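PDB 4D50: deoxyhypusine hydroxylase, which hydroxylates the deoxyhypusine side chain of translation initiation factor eIF5A at a diiron centre, completing the formation of hypusine. Local coordinates for residues A[165-170]-A[196-201]. Sequence-based numbering, arbitrary orientation.
Sequences RLREAL and ALALAE
R167 and E201 join in a bidentate salt bridge across two nearly parallel helices, the arginine using NE and NH2 side-on and giving one bond to each carboxylate oxygen. NE reaches E201 OE2 at 2.9 Å in an almost straight bond (165° at the hydrogen). This oxygen lies in the guanidinium plane, yet NE comes to it on the syn side from well out of the carboxylate plane. The second bond, NH2 to E201 OE1 at 2.8 Å, is more bent; OE1 offers its syn lone pair but sits off the guanidinium plane. The two offsets from planarity go with a 50° turn between the guanidinium and carboxylate planes. With CG anti to the backbone N (chi1 172°) and the chain extended as far as NE, R167 runs over the methyl of A198, which lies against CB and CG of the arginine, A198 CB being 3.8 Å from R167 CG. R167 and A198 are also the closest backbone pair of the two segments, CA to CA 5.7 Å. The axes of 165-170 and 196-201 pass 9.6 Å apart, the side-by-side, nearly parallel packing of neighbouring helices seen in HEAT-repeat solenoids; 196-201 belongs to the third HEAT-like repeat. One turn after R167, with CG anti to its backbone N, L170 leans toward the neighbouring helix, and its CD2 rests on that helix's backbone, 3.5 Å from A198 O and 3.9 Å from L199 CA. The CB of L199 points away from this interface, but its CD2 still comes to 4.4 Å from L170 CD2. M184 of helix 177-190 touches both leucines, and helix 208-221 also packs on them, with F210 against L170 and V217 and L218 against L199.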
loop_
_atom_site.group_PDB
_atom_site.type_symbol
_atom_site.label_atom_id
_atom_site.label_comp_id
_atom_site.label_asym_id
_atom_site.label_seq_id
_atom_site.Cartn_x
_atom_site.Cartn_y
_atom_site.Cartn_z
ATOM N N ARG A 165 4.301 18.863 17.298
ATOM C CA ARG A 165 5.575 18.891 16.578
ATOM C C ARG A 165 5.661 17.903 15.371
ATOM O O ARG A 165 6.209 18.251 14.321
ATOM C CB ARG A 165 6.710 18.550 17.548
ATOM C CG ARG A 165 6.966 19.625 18.603
ATOM C CD ARG A 165 8.239 19.282 19.369
ATOM N NE ARG A 165 8.449 19.984 20.652
ATOM C CZ ARG A 165 8.223 19.475 21.877
ATOM N NH1 ARG A 165 7.712 18.257 22.057
ATOM N NH2 ARG A 165 8.477 20.217 22.955
ATOM N N LEU A 166 5.066 16.737 15.521
ATOM C CA LEU A 166 4.928 15.802 14.365
ATOM C C LEU A 166 4.072 16.391 13.227
ATOM O O LEU A 166 4.389 16.252 12.014
ATOM C CB LEU A 166 4.339 14.463 14.829
ATOM C CG LEU A 166 5.235 13.621 15.738
ATOM C CD1 LEU A 166 4.497 12.489 16.355
ATOM C CD2 LEU A 166 6.455 13.128 14.984
ATOM N N ARG A 167 2.992 17.060 13.609
ATOM C CA ARG A 167 2.085 17.674 12.630
ATOM C C ARG A 167 2.849 18.730 11.867
ATOM O O ARG A 167 2.773 18.847 10.678
ATOM C CB ARG A 167 0.875 18.263 13.328
ATOM C CG ARG A 167 -0.022 19.087 12.426
ATOM C CD ARG A 167 -1.038 19.833 13.294
ATOM N NE ARG A 167 -1.715 20.796 12.439
ATOM C CZ ARG A 167 -1.176 21.952 12.009
ATOM N NH1 ARG A 167 0.073 22.341 12.334
ATOM N NH2 ARG A 167 -1.891 22.719 11.198
ATOM N N GLU A 168 3.652 19.503 12.580
ATOM C CA GLU A 168 4.408 20.515 11.851
ATOM C C GLU A 168 5.326 19.948 10.821
ATOM O O GLU A 168 5.429 20.471 9.693
ATOM C CB GLU A 168 5.200 21.402 12.830
ATOM C CG GLU A 168 4.328 22.314 13.654
ATOM C CD GLU A 168 5.167 23.292 14.484
ATOM O OE1 GLU A 168 6.431 23.218 14.405
ATOM O OE2 GLU A 168 4.570 24.090 15.268
ATOM N N ALA A 169 5.999 18.871 11.198
ATOM C CA ALA A 169 6.944 18.200 10.317
ATOM C C ALA A 169 6.239 17.624 9.101
ATOM O O ALA A 169 6.652 17.824 7.976
ATOM C CB ALA A 169 7.670 17.107 11.060
ATOM N N LEU A 170 5.127 16.960 9.356
ATOM C CA LEU A 170 4.299 16.350 8.269
ATOM C C LEU A 170 3.878 17.319 7.154
ATOM O O LEU A 170 3.928 16.962 5.966
ATOM C CB LEU A 170 3.022 15.705 8.911
ATOM C CG LEU A 170 2.000 15.088 7.972
ATOM C CD1 LEU A 170 2.527 13.746 7.520
ATOM C CD2 LEU A 170 0.568 14.998 8.515
ATOM N N ALA A 196 -5.135 11.756 14.240
ATOM C CA ALA A 196 -6.014 11.432 13.065
ATOM C C ALA A 196 -6.291 12.664 12.245
ATOM O O ALA A 196 -6.153 12.674 11.026
ATOM C CB ALA A 196 -7.282 10.768 13.504
ATOM N N LEU A 197 -6.661 13.763 12.933
ATOM C CA LEU A 197 -6.895 15.002 12.227
ATOM C C LEU A 197 -5.671 15.699 11.721
ATOM O O LEU A 197 -5.735 16.443 10.731
ATOM C CB LEU A 197 -7.742 15.904 13.149
ATOM C CG LEU A 197 -9.008 15.326 13.738
ATOM C CD1 LEU A 197 -9.500 16.323 14.765
ATOM C CD2 LEU A 197 -10.062 15.149 12.643
ATOM N N ALA A 198 -4.531 15.601 12.441
ATOM C CA ALA A 198 -3.307 16.114 11.935
ATOM C C ALA A 198 -2.907 15.377 10.593
ATOM O O ALA A 198 -2.609 15.991 9.609
ATOM C CB ALA A 198 -2.227 15.993 12.958
ATOM N N LEU A 199 -3.046 14.063 10.613
ATOM C CA LEU A 199 -2.815 13.237 9.426
ATOM C C LEU A 199 -3.719 13.749 8.284
ATOM O O LEU A 199 -3.261 13.979 7.150
ATOM C CB LEU A 199 -3.033 11.768 9.755
ATOM C CG LEU A 199 -1.806 11.122 10.397
ATOM C CD1 LEU A 199 -2.199 9.792 10.991
ATOM C CD2 LEU A 199 -0.628 10.856 9.442
ATOM N N ALA A 200 -4.990 13.992 8.622
ATOM C CA ALA A 200 -6.011 14.254 7.591
ATOM C C ALA A 200 -5.712 15.575 6.896
ATOM O O ALA A 200 -6.075 15.709 5.743
ATOM C CB ALA A 200 -7.411 14.222 8.128
ATOM N N GLU A 201 -5.068 16.505 7.591
ATOM C CA GLU A 201 -4.577 17.761 6.959
ATOM C C GLU A 201 -3.635 17.449 5.847
ATOM O O GLU A 201 -3.539 18.208 4.895
ATOM C CB GLU A 201 -3.942 18.711 7.960
ATOM C CG GLU A 201 -4.895 19.198 9.040
ATOM C CD GLU A 201 -4.217 20.156 10.048
ATOM O OE1 GLU A 201 -3.701 21.187 9.637
ATOM O OE2 GLU A 201 -4.247 19.880 11.241
#